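Local structure of N-acetylglucosamine-6-phosphate deacetylase (Thermotoga maritima, 1O12) at the interface of chains A and B. The protein catalyses the metal-dependent removal of the acetyl group from N-acetylglucosamine 6-phosphate, a step of amino-sugar metabolism. Residues are numbered along the deposited sequence; one frame, centred on the assembly and turned at random. Chains: chain A/B, N-acetylglucosamine-6-phosphate deacetylase.

Contact 1: the interface of chains A and B. Residues chain A 211-212, 243-246, 249; chain B 217-219.
B:His219 meets A:Ser246 backbone to backbone: the amide N of A:Ser246, just ahead of helix 247-257, donates to the carbonyl O of B:His219 at 3.3 Å, in a loop-to-loop contact between two copies of the enzyme. The bond is fairly straight, 153° at the hydrogen, and its donor lies somewhat tilted from the carbonyl plane. With its backbone tethered there, B:His219 turns its side chain into chain A as the main intruder of this patch. CG stands between the backbone N and the carbonyl carbon (chi1 68°), which carries the imidazole towards A:Asn212 and A:His244. Atom ND1 of the ring approaches the carbonyl O of A:His244 at 3.2 Å, in a weak and strongly bent hydrogen bond. The same oxygen takes a better bond from its own chain, since the side-chain amide ND2 of A:Asn212 reaches it at 2.9 Å in the carbonyl plane, on a lone pair. That acceptor also lies close to the plane of the amide, fixing how the group is turned. The side chains of A:Asn212 and B:His219 meet nearly perpendicular to each other, their amide and ring planes inclined by 64°, while the carbonyl O of A:Val243 sits at the ring edge, in its plane. A:Pro211 brings CG to CB of B:His219, at the root of the imidazole. On the neighbouring flank, selenomethionine A:Met249, bent at its second torsion, lays its chain beside the B:His219 backbone and extends its tip towards B:Leu217. A:Asn212 and A:His244 are predicted to bind substrate, so the loop of chain B may help shape the active-site surroundings of chain A, and reciprocally, if this pairing is the biological one. At the far end of the patch, the methyl CE of A:Met249 rests 3.8 Å from CG of B:Leu217.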
loop_
_atom_site.group_PDB
_atom_site.type_symbol
_atom_site.label_atom_id
_atom_site.label_comp_id
_atom_site.label_asym_id
_atom_site.label_seq_id
_atom_site.Cartn_x
_atom_site.Cartn_y
_atom_site.Cartn_z
ATOM N N PRO A 211 -10.617 -1.915 4.249
ATOM C CA PRO A 211 -10.700 -2.876 3.149
ATOM C C PRO A 211 -11.642 -4.024 3.491
ATOM O O PRO A 211 -11.568 -5.091 2.878
ATOM C CB PRO A 211 -9.283 -3.365 3.049
ATOM C CG PRO A 211 -8.972 -3.553 4.508
ATOM C CD PRO A 211 -9.546 -2.314 5.179
ATOM N N ASN A 212 -12.511 -3.824 4.472
ATOM C CA ASN A 212 -13.426 -4.909 4.834
ATOM C C ASN A 212 -14.382 -5.212 3.672
ATOM O O ASN A 212 -14.894 -4.301 3.017
ATOM C CB ASN A 212 -14.250 -4.551 6.079
ATOM C CG ASN A 212 -13.425 -3.865 7.177
ATOM O OD1 ASN A 212 -13.517 -2.641 7.367
ATOM N ND2 ASN A 212 -12.630 -4.653 7.911
ATOM N N VAL A 243 -10.756 -2.234 15.501
ATOM C CA VAL A 243 -11.142 -3.601 15.194
ATOM C C VAL A 243 -11.297 -3.847 13.680
ATOM O O VAL A 243 -10.724 -4.804 13.154
ATOM C CB VAL A 243 -12.446 -3.946 15.930
ATOM C CG1 VAL A 243 -12.794 -5.417 15.740
ATOM C CG2 VAL A 243 -12.281 -3.599 17.412
ATOM N N HIS A 244 -12.081 -3.009 12.982
ATOM C CA HIS A 244 -12.243 -3.164 11.530
ATOM C C HIS A 244 -10.888 -3.015 10.830
ATOM O O HIS A 244 -10.668 -3.580 9.757
ATOM C CB HIS A 244 -13.245 -2.160 10.981
ATOM C CG HIS A 244 -14.667 -2.513 11.293
ATOM N ND1 HIS A 244 -15.205 -2.382 12.557
ATOM C CD2 HIS A 244 -15.633 -3.070 10.527
ATOM C CE1 HIS A 244 -16.438 -2.849 12.556
ATOM N NE2 HIS A 244 -16.721 -3.272 11.338
ATOM N N LEU A 245 -9.995 -2.243 11.443
ATOM C CA LEU A 245 -8.616 -2.075 10.977
ATOM C C LEU A 245 -7.767 -1.938 12.236
ATOM O O LEU A 245 -8.213 -1.358 13.240
ATOM C CB LEU A 245 -8.395 -0.798 10.185
ATOM C CG LEU A 245 -9.028 -0.516 8.844
ATOM C CD1 LEU A 245 -10.489 -0.194 9.038
ATOM C CD2 LEU A 245 -8.289 0.693 8.233
ATOM N N SER A 246 -6.548 -2.450 12.203
ATOM C CA SER A 246 -5.702 -2.287 13.372
ATOM C C SER A 246 -5.066 -0.912 13.240
ATOM O O SER A 246 -5.074 -0.303 12.158
ATOM C CB SER A 246 -4.607 -3.354 13.405
ATOM O OG SER A 246 -3.734 -3.253 12.285
HETATM N N MSE A 249 -2.717 -0.816 10.293
HETATM C CA MSE A 249 -3.372 -0.699 8.988
HETATM C C MSE A 249 -3.752 0.747 8.687
HETATM O O MSE A 249 -3.463 1.275 7.601
HETATM C CB MSE A 249 -4.651 -1.521 8.944
HETATM C CG MSE A 249 -4.692 -2.563 7.841
HETATM SE SE MSE A 249 -4.186 -1.982 6.027
HETATM C CE MSE A 249 -5.122 -3.400 5.044
ATOM N N LEU B 217 -1.531 -8.952 2.857
ATOM C CA LEU B 217 -1.900 -7.865 3.756
ATOM C C LEU B 217 -3.333 -8.128 4.248
ATOM O O LEU B 217 -4.231 -8.343 3.441
ATOM C CB LEU B 217 -1.852 -6.554 2.968
ATOM C CG LEU B 217 -2.131 -5.205 3.605
ATOM C CD1 LEU B 217 -0.953 -4.815 4.493
ATOM C CD2 LEU B 217 -2.313 -4.161 2.491
ATOM N N HIS B 218 -3.555 -8.147 5.554
ATOM C CA HIS B 218 -4.915 -8.336 6.053
ATOM C C HIS B 218 -5.358 -7.109 6.859
ATOM O O HIS B 218 -4.510 -6.341 7.330
ATOM C CB HIS B 218 -5.006 -9.620 6.878
ATOM C CG HIS B 218 -4.906 -10.856 6.048
ATOM N ND1 HIS B 218 -4.187 -11.966 6.443
ATOM C CD2 HIS B 218 -5.395 -11.138 4.818
ATOM C CE1 HIS B 218 -4.237 -12.878 5.489
ATOM N NE2 HIS B 218 -4.961 -12.399 4.491
ATOM N N HIS B 219 -6.667 -6.930 7.033
ATOM C CA HIS B 219 -7.197 -5.744 7.733
ATOM C C HIS B 219 -6.678 -5.456 9.139
ATOM O O HIS B 219 -6.502 -4.297 9.526
ATOM C CB HIS B 219 -8.743 -5.759 7.741
ATOM C CG HIS B 219 -9.342 -6.837 8.586
ATOM N ND1 HIS B 219 -9.718 -6.634 9.898
ATOM C CD2 HIS B 219 -9.620 -8.133 8.313
ATOM C CE1 HIS B 219 -10.204 -7.757 10.397
ATOM N NE2 HIS B 219 -10.156 -8.682 9.455
#

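Contact 2: the interface of chains A and B. Residues chain A 229-230, 232, 256; chain B 251, 255.
B:Lys255 and A:Asp232 run antiparallel alongside each other, so the carboxylate lies beside the far part of the lysine chain instead of meeting it tip to tip. The oxygen OD1 of A:Asp232 is 3.4 Å from CE of B:Lys255 and about as near to CD, whereas the ammonium nitrogen NZ stands 3.8 Å from OD1. That makes a long salt bridge, better read as electrostatic attraction than as a hydrogen bond. The lysine leaves helix 247-257 of chain B with CG anti to the backbone N (chi1 -165°), then bends at chi3 and again at chi4 (52°). These bends turn its tip towards the end of helix 223-230 and its own symmetry-related helix in chain A. There the carbonyl O of A:Leu230 faces CE at 3.3 Å, and the carbonyl O of A:Leu229 comes to 3.6 Å from NZ, too far for a hydrogen bond. Oxygens at the C-terminal end of a helix should nevertheless favour a positive charge, and they may supplement the pull of A:Asp232. Further along this helix-to-helix patch, part of the two-fold interface of the deposited dimer, A:Leu230 and B:Lys251 cross obliquely. The leucine methyl CD1 reaches the root of the lysine chain, 4.1 Å from CG, in a loose apolar contact that uses the aliphatic part of B:Lys251 and not its amine. Long polar chains thus serve as packing surface, with one charged end directed at chain A, and probably support the pairing of the helices if that dimer is biological. Around that end, A:Val256 crosses B:Lys255 at about a right angle, its methyl CG1 3.6 Å from NZ.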
loop_
_atom_site.group_PDB
_atom_site.type_symbol
_atom_site.label_atom_id
_atom_site.label_comp_id
_atom_site.label_asym_id
_atom_site.label_seq_id
_atom_site.Cartn_x
_atom_site.Cartn_y
_atom_site.Cartn_z
ATOM N N LEU A 229 -5.822 1.651 -3.217
ATOM C CA LEU A 229 -4.582 2.231 -2.773
ATOM C C LEU A 229 -3.852 2.933 -3.903
ATOM O O LEU A 229 -3.252 3.982 -3.701
ATOM C CB LEU A 229 -3.679 1.142 -2.183
ATOM C CG LEU A 229 -4.233 0.390 -0.983
ATOM C CD1 LEU A 229 -3.415 -0.860 -0.706
ATOM C CD2 LEU A 229 -4.249 1.361 0.210
ATOM N N LEU A 230 -3.916 2.349 -5.091
ATOM C CA LEU A 230 -3.196 2.864 -6.254
ATOM C C LEU A 230 -3.685 4.172 -6.812
ATOM O O LEU A 230 -2.882 5.064 -7.106
ATOM C CB LEU A 230 -3.212 1.830 -7.388
ATOM C CG LEU A 230 -2.510 2.229 -8.685
ATOM C CD1 LEU A 230 -1.033 2.442 -8.408
ATOM C CD2 LEU A 230 -2.699 1.153 -9.738
ATOM N N ASP A 232 -5.030 7.690 -6.889
ATOM C CA ASP A 232 -4.997 8.883 -6.053
ATOM C C ASP A 232 -6.288 9.647 -5.808
ATOM O O ASP A 232 -6.425 10.264 -4.764
ATOM C CB ASP A 232 -3.939 9.819 -6.590
ATOM C CG ASP A 232 -2.538 9.345 -6.247
ATOM O OD1 ASP A 232 -2.280 8.100 -6.346
ATOM O OD2 ASP A 232 -1.703 10.217 -5.875
ATOM N N VAL A 256 -0.251 5.921 2.602
ATOM C CA VAL A 256 -0.469 5.819 1.163
ATOM C C VAL A 256 -1.464 6.816 0.579
ATOM O O VAL A 256 -1.203 7.428 -0.448
ATOM C CB VAL A 256 -0.989 4.420 0.791
ATOM C CG1 VAL A 256 -1.146 4.307 -0.711
ATOM C CG2 VAL A 256 -0.052 3.352 1.348
ATOM N N LYS B 251 3.679 -0.237 -9.783
ATOM C CA LYS B 251 3.383 1.180 -9.680
ATOM C C LYS B 251 2.946 1.535 -8.250
ATOM O O LYS B 251 3.240 2.611 -7.752
ATOM C CB LYS B 251 2.299 1.607 -10.686
ATOM C CG LYS B 251 2.190 3.158 -10.803
ATOM C CD LYS B 251 1.398 3.656 -12.058
ATOM C CE LYS B 251 1.825 2.932 -13.386
ATOM N NZ LYS B 251 1.577 3.664 -14.711
ATOM N N LYS B 255 4.984 4.002 -5.758
ATOM C CA LYS B 255 4.306 5.147 -5.193
ATOM C C LYS B 255 4.526 5.208 -3.688
ATOM O O LYS B 255 4.877 6.265 -3.155
ATOM C CB LYS B 255 2.808 5.072 -5.498
ATOM C CG LYS B 255 2.089 6.381 -5.275
ATOM C CD LYS B 255 0.706 6.410 -5.987
ATOM C CE LYS B 255 -0.321 5.594 -5.176
ATOM N NZ LYS B 255 -0.341 6.029 -3.747
#

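Contact 1 and contact 2 have centres about 17 Å apart and belong to one two-fold symmetric interface, so each recurs with the chains exchanged. Helix 247-257 ties them together: chain A supplies A:Met249, near its start, to contact 1 and A:Val256, near its end, to contact 2, where the same helix of chain B faces it. Contact 1 lies about 12 Å from the predicted catalytic A:Asp267, against about 24 Å for contact 2. The first could therefore couple pairing to the active site, while the second appears mainly to brace the helices, if this dimer is the biological one.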